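Local structure of Thiol:disulfide interchange protein (Proteus mirabilis, 4OD7) at residues 12-17 and 159-164; 21-26 and 55-60; 25-30 and 141-146; 152-157 and 181-186. The protein probably acts as a periplasmic thiol:disulfide oxidoreductase of the DsbA type, introducing disulfide bonds into other proteins. The protein carries 1 engineered substitution. All blocks are in the same frame, centred on the assembly; numbering follows the deposited sequence.

Overall arrangement
All four contacts meet at one mixed sheet with the strand order 11-13, 160-162, 153-156, 24-28, 58-62. Contacts 1 and 2 pair its strands. Contacts 3 and 4 pack helices on it. The centres of contacts 1 and 4 are about 9 Å apart. Contact 3 shares V25 and E26 with contact 2, and their centres are about 11 Å apart. The redox-active disulfide of the enzyme joins position 32 to C35. Here residue 32 is an engineered serine and the bond is absent. P152 of contact 4 touches C35. A thiocyanate ion, probably from the crystallisation liquor, lies by R60 of contact 2 and about 4 Å from the nearest atom of the M154 side chain.

Contact 1: residues 12-17 and 159-164; sequences TNLSKP and KYKMKN
T12 and K161 form an antiparallel hydrogen-bonded pair. T12 N gives to K161 O at 2.7 Å, and K161 N returns the bond to T12 O at the same length. N13 and Y160 are the next, non-hydrogen-bonded pair. L14 N then reaches K159 O at 2.7 Å, with the donor above the carbonyl plane.

The side chains divide between the two faces of this ribbon. T12 and K161 lie side by side on one face. T12 OG1 stands between its own backbone N and carbonyl carbon (chi1 65°) and sits 3.8 Å from K161 CB. K161 CG is anti to the backbone N (chi1 -174°). Its chain bends further out, and NZ makes a weak hydrogen bond with F146 O. L14 crosses K161 at about a right angle, with its CD1 methyl 3.5 Å from K161 CB. On the other face N13 runs alongside the Y160 ring, and the amide plane is turned 42° from the ring. K159 CG lies over one face of that ring, offset toward its rim. Beyond the paired residues, P17 CB comes within 4.4 Å of K159 CA. K163 NZ has a salt bridge to D165.

K159 and Y160 both stand opposite I156 in a classic beta bulge. Strand 11-13 is the outermost strand on this side of the sheet. Strand 160-162 lies between it and strand 153-156, where L14 and K161 both touch V155. Y160 and M162 pack against helix 172-187, both reaching L186.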
# COMPACT_ATOMS: atom_id res chain seq x y z
N THR A 12 13.77 9.41 6.37
CA THR A 12 14.11 9.58 7.78
C THR A 12 14.33 8.20 8.41
O THR A 12 13.89 7.20 7.85
CB THR A 12 13.03 10.32 8.59
OG1 THR A 12 11.82 9.57 8.66
CG2 THR A 12 12.76 11.70 8.01
N ASN A 13 15.02 8.13 9.55
CA ASN A 13 15.31 6.84 10.19
C ASN A 13 14.14 6.40 11.08
O ASN A 13 13.60 7.22 11.81
CB ASN A 13 16.57 6.93 11.05
CG ASN A 13 17.84 7.07 10.24
OD1 ASN A 13 18.72 7.84 10.60
ND2 ASN A 13 17.95 6.35 9.14
N LEU A 14 13.71 5.15 11.03
CA LEU A 14 12.71 4.74 12.02
C LEU A 14 13.37 4.78 13.38
O LEU A 14 14.50 4.33 13.51
CB LEU A 14 12.17 3.35 11.72
CG LEU A 14 10.84 3.26 10.95
CD1 LEU A 14 10.96 3.75 9.54
CD2 LEU A 14 10.41 1.79 10.97
N SER A 15 12.66 5.27 14.39
CA SER A 15 13.22 5.33 15.75
C SER A 15 13.36 3.94 16.40
O SER A 15 14.21 3.75 17.26
CB SER A 15 12.39 6.29 16.62
OG SER A 15 11.06 5.84 16.83
N LYS A 16 12.53 2.97 16.01
CA LYS A 16 12.64 1.60 16.50
C LYS A 16 12.43 0.64 15.34
O LYS A 16 11.31 0.22 15.08
CB LYS A 16 11.61 1.29 17.59
CG LYS A 16 11.87 -0.01 18.36
CD LYS A 16 10.76 -0.30 19.35
CE LYS A 16 10.59 0.83 20.36
NZ LYS A 16 9.51 0.57 21.34
N PRO A 17 13.51 0.23 14.69
CA PRO A 17 13.40 -0.55 13.45
C PRO A 17 12.72 -1.87 13.60
O PRO A 17 12.53 -2.32 14.72
CB PRO A 17 14.85 -0.79 13.04
CG PRO A 17 15.67 -0.45 14.21
CD PRO A 17 14.88 0.34 15.17
N LYS A 159 13.96 0.10 8.42
CA LYS A 159 14.86 1.09 9.06
C LYS A 159 14.73 2.51 8.48
O LYS A 159 14.91 3.47 9.23
CB LYS A 159 16.33 0.62 9.01
CG LYS A 159 17.06 0.69 7.67
CD LYS A 159 18.53 0.24 7.85
CE LYS A 159 18.96 -0.78 6.78
NZ LYS A 159 20.44 -1.11 6.78
N TYR A 160 14.41 2.66 7.19
CA TYR A 160 14.32 4.00 6.58
C TYR A 160 12.91 4.31 6.13
O TYR A 160 12.34 3.56 5.36
CB TYR A 160 15.24 4.13 5.36
CG TYR A 160 16.69 3.74 5.54
CD1 TYR A 160 17.52 4.47 6.39
CD2 TYR A 160 17.25 2.64 4.87
CE1 TYR A 160 18.85 4.15 6.56
CE2 TYR A 160 18.60 2.31 5.03
CZ TYR A 160 19.39 3.06 5.89
OH TYR A 160 20.73 2.76 6.08
N LYS A 161 12.36 5.42 6.61
CA LYS A 161 11.06 5.88 6.15
C LYS A 161 11.19 6.94 5.07
O LYS A 161 11.76 8.02 5.29
CB LYS A 161 10.22 6.38 7.32
CG LYS A 161 8.81 6.74 6.95
CD LYS A 161 8.01 7.21 8.14
CE LYS A 161 7.58 5.95 8.93
NZ LYS A 161 6.61 6.15 10.05
N MET A 162 10.68 6.62 3.89
CA MET A 162 10.62 7.57 2.78
C MET A 162 9.96 8.90 3.14
O MET A 162 8.99 8.93 3.88
CB MET A 162 9.88 6.99 1.60
CG MET A 162 10.55 5.84 0.97
SD MET A 162 12.15 6.20 0.26
CE MET A 162 11.85 7.28 -1.13
N LYS A 163 10.56 9.97 2.66
CA LYS A 163 10.03 11.31 2.77
C LYS A 163 9.47 11.76 1.43
O LYS A 163 10.21 12.24 0.58
CB LYS A 163 11.12 12.26 3.23
CG LYS A 163 10.60 13.44 3.95
CD LYS A 163 11.73 14.24 4.58
CE LYS A 163 11.72 15.68 4.06
NZ LYS A 163 10.71 16.54 4.69
N ASN A 164 8.17 11.53 1.24
CA ASN A 164 7.52 11.70 -0.06
C ASN A 164 7.56 13.15 -0.52
O ASN A 164 7.48 13.42 -1.72
CB ASN A 164 6.09 11.15 -0.03
CG ASN A 164 6.04 9.62 0.09
OD1 ASN A 164 7.05 8.97 0.32
ND2 ASN A 164 4.84 9.06 0.02

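Contact 2: residues 21-26 and 55-60; sequences APQVVE and NTKMAR. With SCN (thiocyanate ion), chain G.
V24, V25 and E26 pair in parallel with M58, A59 and R60. These are neighbouring strands of the thioredoxin fold, joined by a beta-alpha-beta crossover through helices 33-41 and 44-51.

Backbone bonds set the ladder. K57 O takes V24 N at 3.2 Å and, more weakly, Q23 N. A59 N gives to V24 O at 2.9 Å, and E26 N gives to A59 O, also at 2.9 Å.

One side chain joins this network from the loop end. Q23 crosses K57 at about a right angle and brings OE1 3.0 Å from K57 N in a nearly straight bond (167°), with the donor above the amide carbonyl plane. The K57 chain bends back so that NZ also approaches OE1, in a weak bond.

The apolar contacts lie on both faces. P22 CG meets A59 CB at 3.7 Å. On the face of V24 and M58, the two side chains run side by side, and M58 SD is 3.7 Å from V24 CB.

The charged pair is E26 and R60. R60 is extended from CG to NE, and its guanidinium stands 72° from the E26 carboxylate plane. E26 OE1 accepts a weak bond from N45 ND2 as well as a salt bridge with R60 NH1 at 3.1 Å. R60 NH1 also donates in its guanidinium plane to thiocyanate N, 3.2 Å away.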
# COMPACT_ATOMS: atom_id res chain seq x y z
N ALA A 21 11.43 -7.77 8.56
CA ALA A 21 10.43 -7.13 7.75
C ALA A 21 10.81 -7.37 6.31
O ALA A 21 11.98 -7.57 6.02
CB ALA A 21 10.33 -5.64 8.04
N PRO A 22 9.84 -7.35 5.40
CA PRO A 22 10.15 -7.32 3.97
C PRO A 22 11.10 -6.17 3.61
O PRO A 22 11.18 -5.20 4.38
CB PRO A 22 8.78 -7.13 3.34
CG PRO A 22 7.86 -7.65 4.32
CD PRO A 22 8.40 -7.37 5.64
N GLN A 23 11.80 -6.24 2.48
CA GLN A 23 12.79 -5.18 2.13
C GLN A 23 12.05 -3.84 1.82
O GLN A 23 12.56 -2.74 2.07
CB GLN A 23 13.64 -5.60 0.94
CG GLN A 23 14.84 -6.45 1.27
CD GLN A 23 15.43 -7.06 0.02
OE1 GLN A 23 14.90 -8.03 -0.51
NE2 GLN A 23 16.50 -6.46 -0.48
N VAL A 24 10.87 -3.96 1.21
CA VAL A 24 9.98 -2.81 1.00
C VAL A 24 8.55 -3.08 1.56
O VAL A 24 7.90 -4.04 1.17
CB VAL A 24 9.88 -2.43 -0.50
CG1 VAL A 24 9.01 -1.18 -0.65
CG2 VAL A 24 11.25 -2.14 -1.09
N VAL A 25 8.06 -2.23 2.46
CA VAL A 25 6.69 -2.31 2.95
C VAL A 25 5.92 -1.01 2.62
O VAL A 25 6.26 0.06 3.10
CB VAL A 25 6.59 -2.54 4.46
CG1 VAL A 25 5.13 -2.77 4.85
CG2 VAL A 25 7.47 -3.74 4.89
N GLU A 26 4.87 -1.17 1.82
CA GLU A 26 3.95 -0.13 1.40
C GLU A 26 2.71 -0.11 2.34
O GLU A 26 2.19 -1.16 2.70
CB GLU A 26 3.54 -0.43 -0.03
CG GLU A 26 4.65 -0.38 -1.07
CD GLU A 26 4.21 -0.78 -2.51
OE1 GLU A 26 3.02 -0.78 -2.83
OE2 GLU A 26 5.04 -1.22 -3.32
N ASN A 55 14.23 -10.50 -6.96
CA ASN A 55 14.10 -11.17 -5.65
C ASN A 55 13.93 -10.23 -4.47
O ASN A 55 13.95 -10.65 -3.32
CB ASN A 55 15.37 -11.99 -5.30
CG ASN A 55 15.52 -13.24 -6.09
OD1 ASN A 55 14.56 -13.97 -6.31
ND2 ASN A 55 16.75 -13.52 -6.52
N THR A 56 13.64 -8.97 -4.73
CA THR A 56 13.44 -8.07 -3.62
C THR A 56 12.12 -8.45 -2.91
O THR A 56 11.08 -8.53 -3.54
CB THR A 56 13.45 -6.63 -4.14
OG1 THR A 56 14.71 -6.37 -4.75
CG2 THR A 56 13.16 -5.59 -3.02
N LYS A 57 12.17 -8.66 -1.59
CA LYS A 57 10.98 -9.06 -0.83
C LYS A 57 10.09 -7.84 -0.63
O LYS A 57 10.51 -6.93 0.08
CB LYS A 57 11.35 -9.63 0.52
CG LYS A 57 12.21 -10.85 0.47
CD LYS A 57 12.55 -11.34 1.85
CE LYS A 57 13.51 -10.39 2.54
NZ LYS A 57 14.85 -10.42 1.87
N MET A 58 8.91 -7.86 -1.23
CA MET A 58 7.97 -6.72 -1.20
C MET A 58 6.71 -7.05 -0.40
O MET A 58 6.30 -8.21 -0.32
CB MET A 58 7.52 -6.33 -2.62
CG MET A 58 8.62 -6.21 -3.65
SD MET A 58 9.66 -4.80 -3.34
CE MET A 58 8.90 -3.59 -4.41
N ALA A 59 6.07 -6.01 0.13
CA ALA A 59 4.79 -6.13 0.82
C ALA A 59 3.99 -4.83 0.61
O ALA A 59 4.57 -3.75 0.45
CB ALA A 59 5.00 -6.39 2.30
N ARG A 60 2.66 -4.96 0.61
CA ARG A 60 1.72 -3.83 0.51
C ARG A 60 0.63 -4.11 1.48
O ARG A 60 -0.09 -5.07 1.28
CB ARG A 60 1.18 -3.71 -0.90
CG ARG A 60 0.24 -2.56 -1.14
CD ARG A 60 -0.04 -2.44 -2.62
NE ARG A 60 -1.12 -1.51 -2.94
CZ ARG A 60 -1.00 -0.19 -2.98
NH1 ARG A 60 0.14 0.38 -2.69
NH2 ARG A 60 -2.02 0.58 -3.26
S SCN G . 3.31 3.31 -0.22
C SCN G . 2.07 3.29 -1.44
N SCN G . 1.18 3.38 -2.22

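Contact 3: residues 25-30 and 141-146; sequences VEFFSF and NAVTDF
F27 on strand 25-28 and V143 on helix 141-145 keep their CA atoms 7.6 Å apart, and apolar side chains fill the gap between the two backbones. This is helix-on-sheet packing in the thioredoxin fold of DsbA. Helix 130-145 lies over the face of the sheet to which V25 and F27 point, and the chain then runs on to strand 153-156.

F27 has the largest buried area of the contact. Its CG is anti to the carbonyl carbon (chi1 -64°), and the ring reaches down to the last turn of the helix. One edge meets the helix residues. CD1 is 3.5 Å from V143 CG2, close to the ring plane, and F27 and V143 slide past each other in opposite directions. CE1 touches A142 from the same edge, at 3.8 Å from the backbone C and 3.9 Å from CB.

The tip of the ring turns to F146. F27 CZ lies 3.7 Å from F146 CB. The two rings are oblique, with planes 52° apart and centroids 5.6 Å apart. F146 follows the helix directly. A backbone bond from F146 N to A142 O keeps it wound onto the last turn.

Y61 of strand 58-62 packs around the same side chains, touching V25, F27 and A142, and I148 touches F27. A21 and V155 pack on F146. V25 crosses the F146 side chain at about a right angle, with its CG2 methyl 4.0 Å from F146 CZ.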
# COMPACT_ATOMS: atom_id res chain seq x y z
N VAL A 25 8.06 -2.23 2.46
CA VAL A 25 6.69 -2.31 2.95
C VAL A 25 5.92 -1.01 2.62
O VAL A 25 6.26 0.06 3.10
CB VAL A 25 6.59 -2.54 4.46
CG1 VAL A 25 5.13 -2.77 4.85
CG2 VAL A 25 7.47 -3.74 4.89
N GLU A 26 4.87 -1.17 1.82
CA GLU A 26 3.95 -0.13 1.40
C GLU A 26 2.71 -0.11 2.34
O GLU A 26 2.19 -1.16 2.70
CB GLU A 26 3.54 -0.43 -0.03
CG GLU A 26 4.65 -0.38 -1.07
CD GLU A 26 4.21 -0.78 -2.51
OE1 GLU A 26 3.02 -0.78 -2.83
OE2 GLU A 26 5.04 -1.22 -3.32
N PHE A 27 2.27 1.09 2.74
CA PHE A 27 1.07 1.27 3.55
C PHE A 27 0.09 2.20 2.82
O PHE A 27 0.46 3.30 2.40
CB PHE A 27 1.46 1.87 4.89
CG PHE A 27 2.33 0.99 5.72
CD1 PHE A 27 1.79 0.10 6.62
CD2 PHE A 27 3.70 1.08 5.64
CE1 PHE A 27 2.64 -0.70 7.40
CE2 PHE A 27 4.53 0.28 6.40
CZ PHE A 27 4.00 -0.60 7.28
N PHE A 28 -1.16 1.78 2.72
CA PHE A 28 -2.16 2.56 1.98
C PHE A 28 -3.54 2.34 2.55
O PHE A 28 -3.74 1.47 3.38
CB PHE A 28 -2.11 2.17 0.48
CG PHE A 28 -2.89 0.91 0.14
CD1 PHE A 28 -4.12 0.97 -0.51
CD2 PHE A 28 -2.37 -0.35 0.45
CE1 PHE A 28 -4.80 -0.18 -0.85
CE2 PHE A 28 -3.07 -1.49 0.13
CZ PHE A 28 -4.28 -1.39 -0.53
N SER A 29 -4.48 3.13 2.07
CA SER A 29 -5.88 2.96 2.34
C SER A 29 -6.69 3.20 1.06
O SER A 29 -6.41 4.13 0.29
CB SER A 29 -6.36 3.92 3.45
OG SER A 29 -7.76 3.83 3.64
N PHE A 30 -7.70 2.37 0.84
CA PHE A 30 -8.61 2.57 -0.27
C PHE A 30 -9.42 3.83 -0.08
O PHE A 30 -9.95 4.36 -1.03
CB PHE A 30 -9.53 1.41 -0.43
CG PHE A 30 -8.89 0.23 -1.08
CD1 PHE A 30 -8.50 0.30 -2.42
CD2 PHE A 30 -8.69 -0.96 -0.37
CE1 PHE A 30 -7.93 -0.79 -3.07
CE2 PHE A 30 -8.12 -2.06 -1.01
CZ PHE A 30 -7.72 -1.96 -2.37
N ASN A 141 -0.32 -5.55 12.57
CA ASN A 141 0.93 -5.52 13.34
C ASN A 141 1.99 -4.71 12.68
O ASN A 141 2.80 -4.12 13.37
CB ASN A 141 1.53 -6.91 13.51
CG ASN A 141 0.75 -7.78 14.42
OD1 ASN A 141 0.82 -8.99 14.30
ND2 ASN A 141 0.03 -7.20 15.37
N ALA A 142 2.00 -4.71 11.35
CA ALA A 142 2.96 -3.90 10.59
C ALA A 142 2.71 -2.44 10.76
O ALA A 142 3.64 -1.68 10.93
CB ALA A 142 2.91 -4.25 9.08
N VAL A 143 1.44 -2.05 10.73
CA VAL A 143 1.08 -0.65 10.91
C VAL A 143 1.51 -0.18 12.29
O VAL A 143 2.02 0.92 12.44
CB VAL A 143 -0.40 -0.45 10.61
CG1 VAL A 143 -0.92 0.89 11.11
CG2 VAL A 143 -0.59 -0.58 9.09
N THR A 144 1.35 -1.02 13.30
CA THR A 144 1.89 -0.69 14.62
C THR A 144 3.44 -0.60 14.68
O THR A 144 3.98 0.41 15.12
CB THR A 144 1.38 -1.72 15.65
OG1 THR A 144 -0.03 -1.57 15.78
CG2 THR A 144 1.98 -1.52 17.02
N ASP A 145 4.14 -1.61 14.19
CA ASP A 145 5.59 -1.69 14.38
C ASP A 145 6.37 -0.72 13.51
O ASP A 145 7.52 -0.39 13.80
CB ASP A 145 6.12 -3.11 14.08
CG ASP A 145 5.46 -4.20 14.90
OD1 ASP A 145 4.69 -3.91 15.83
OD2 ASP A 145 5.75 -5.36 14.63
N PHE A 146 5.73 -0.24 12.46
CA PHE A 146 6.35 0.74 11.60
C PHE A 146 5.83 2.15 11.93
O PHE A 146 6.19 3.12 11.27
CB PHE A 146 6.10 0.38 10.13
CG PHE A 146 6.83 -0.84 9.66
CD1 PHE A 146 7.90 -0.71 8.81
CD2 PHE A 146 6.47 -2.10 10.07
CE1 PHE A 146 8.60 -1.82 8.37
CE2 PHE A 146 7.15 -3.20 9.64
CZ PHE A 146 8.22 -3.06 8.78

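Contact 4: residues 152-157 and 181-186; sequences PAMVID and DVVNQL
I156 meets L186 through their terminal methyls, with CD1 of each 3.6 Å apart. These two residues have the most surface buried here, and V183 is next. I156 CG1 is anti to the carbonyl carbon (chi1 -64°), and the second torsion extends the chain toward the helix (chi2 167°). Its CD1 therefore lands between V183 and L186, one turn apart on the helix. The I156 and L186 side chains cross at about a right angle. L186 CB is also near, 4.0 Å from I156 CD1.

V183 uses both branches. CG1 is 3.8 Å from I156 CD1. CG2 is 4.2 Å from M154 SD, at the outer limit of the packing. M154 stands two residues before I156 and points to the same side of the strand.

In the thioredoxin fold this is the C-terminal beta-beta-alpha unit. Strands 153-156 and 160-162 are antiparallel neighbours, and helix 172-187 packs back on them. The segment axes of strand 153-156 and helix 181-186 run at 27° and come within 9.9 Å. M162 of the second strand extends the same apolar layer by touching I156, V182 and L186. P152 precedes the strand after a cis peptide bond, the cis-proline of the fold, and touches H34, C35 and F38. N184 ND2, on the same helix, is hydrogen-bonded to N51 O.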
# COMPACT_ATOMS: atom_id res chain seq x y z
N PRO A 152 -0.24 7.67 1.78
CA PRO A 152 0.65 6.54 1.46
C PRO A 152 1.97 6.59 2.25
O PRO A 152 2.44 7.66 2.57
CB PRO A 152 0.87 6.75 -0.04
CG PRO A 152 0.64 8.13 -0.32
CD PRO A 152 -0.42 8.57 0.63
N ALA A 153 2.55 5.45 2.59
CA ALA A 153 3.83 5.45 3.29
C ALA A 153 4.64 4.24 2.86
O ALA A 153 4.05 3.24 2.56
CB ALA A 153 3.60 5.43 4.77
N MET A 154 5.96 4.32 2.84
CA MET A 154 6.81 3.18 2.43
C MET A 154 8.05 3.16 3.35
O MET A 154 8.62 4.21 3.67
CB MET A 154 7.22 3.31 0.94
CG MET A 154 7.86 2.11 0.30
SD MET A 154 8.39 2.40 -1.41
CE MET A 154 6.84 2.53 -2.26
N VAL A 155 8.38 1.99 3.88
CA VAL A 155 9.53 1.86 4.76
C VAL A 155 10.48 0.83 4.19
O VAL A 155 10.03 -0.19 3.66
CB VAL A 155 9.11 1.50 6.16
CG1 VAL A 155 10.34 1.39 7.06
CG2 VAL A 155 8.14 2.57 6.65
N ILE A 156 11.78 1.12 4.22
CA ILE A 156 12.74 0.23 3.57
C ILE A 156 13.68 -0.42 4.58
O ILE A 156 14.18 0.25 5.46
CB ILE A 156 13.52 1.00 2.53
CG1 ILE A 156 12.52 1.45 1.45
CG2 ILE A 156 14.60 0.14 1.92
CD1 ILE A 156 13.05 2.47 0.52
N ASP A 157 13.88 -1.73 4.44
CA ASP A 157 14.73 -2.53 5.34
C ASP A 157 14.34 -2.41 6.81
O ASP A 157 15.16 -2.70 7.71
CB ASP A 157 16.19 -2.15 5.14
CG ASP A 157 16.70 -2.56 3.78
OD1 ASP A 157 16.22 -3.60 3.25
OD2 ASP A 157 17.56 -1.84 3.21
N ASP A 181 14.17 5.83 -8.15
CA ASP A 181 15.60 6.07 -8.07
C ASP A 181 16.08 6.06 -6.61
O ASP A 181 17.05 5.40 -6.29
CB ASP A 181 15.89 7.40 -8.74
CG ASP A 181 17.28 7.50 -9.32
OD1 ASP A 181 17.94 6.46 -9.55
OD2 ASP A 181 17.68 8.66 -9.57
N VAL A 182 15.41 6.82 -5.74
CA VAL A 182 15.77 6.90 -4.31
C VAL A 182 15.68 5.55 -3.57
O VAL A 182 16.51 5.25 -2.73
CB VAL A 182 14.91 7.95 -3.58
CG1 VAL A 182 15.20 7.99 -2.09
CG2 VAL A 182 15.18 9.30 -4.17
N VAL A 183 14.63 4.78 -3.84
CA VAL A 183 14.41 3.48 -3.18
C VAL A 183 15.56 2.52 -3.42
O VAL A 183 16.06 1.91 -2.48
CB VAL A 183 13.12 2.83 -3.64
CG1 VAL A 183 13.00 1.40 -3.10
CG2 VAL A 183 11.97 3.67 -3.19
N ASN A 184 15.95 2.40 -4.68
CA ASN A 184 17.01 1.48 -5.09
C ASN A 184 18.35 1.87 -4.44
O ASN A 184 19.20 1.02 -4.18
CB ASN A 184 17.17 1.50 -6.61
CG ASN A 184 16.05 0.81 -7.34
OD1 ASN A 184 15.19 0.19 -6.74
ND2 ASN A 184 16.05 0.95 -8.64
N GLN A 185 18.51 3.16 -4.14
CA GLN A 185 19.71 3.63 -3.47
C GLN A 185 19.66 3.26 -2.00
O GLN A 185 20.67 2.89 -1.42
CB GLN A 185 19.88 5.15 -3.63
N LEU A 186 18.49 3.32 -1.41
CA LEU A 186 18.33 2.87 -0.04
C LEU A 186 18.42 1.37 0.06
O LEU A 186 18.69 0.81 1.14
CB LEU A 186 16.98 3.29 0.48
CG LEU A 186 16.86 4.75 0.86
CD1 LEU A 186 15.44 5.19 0.68
CD2 LEU A 186 17.29 4.91 2.28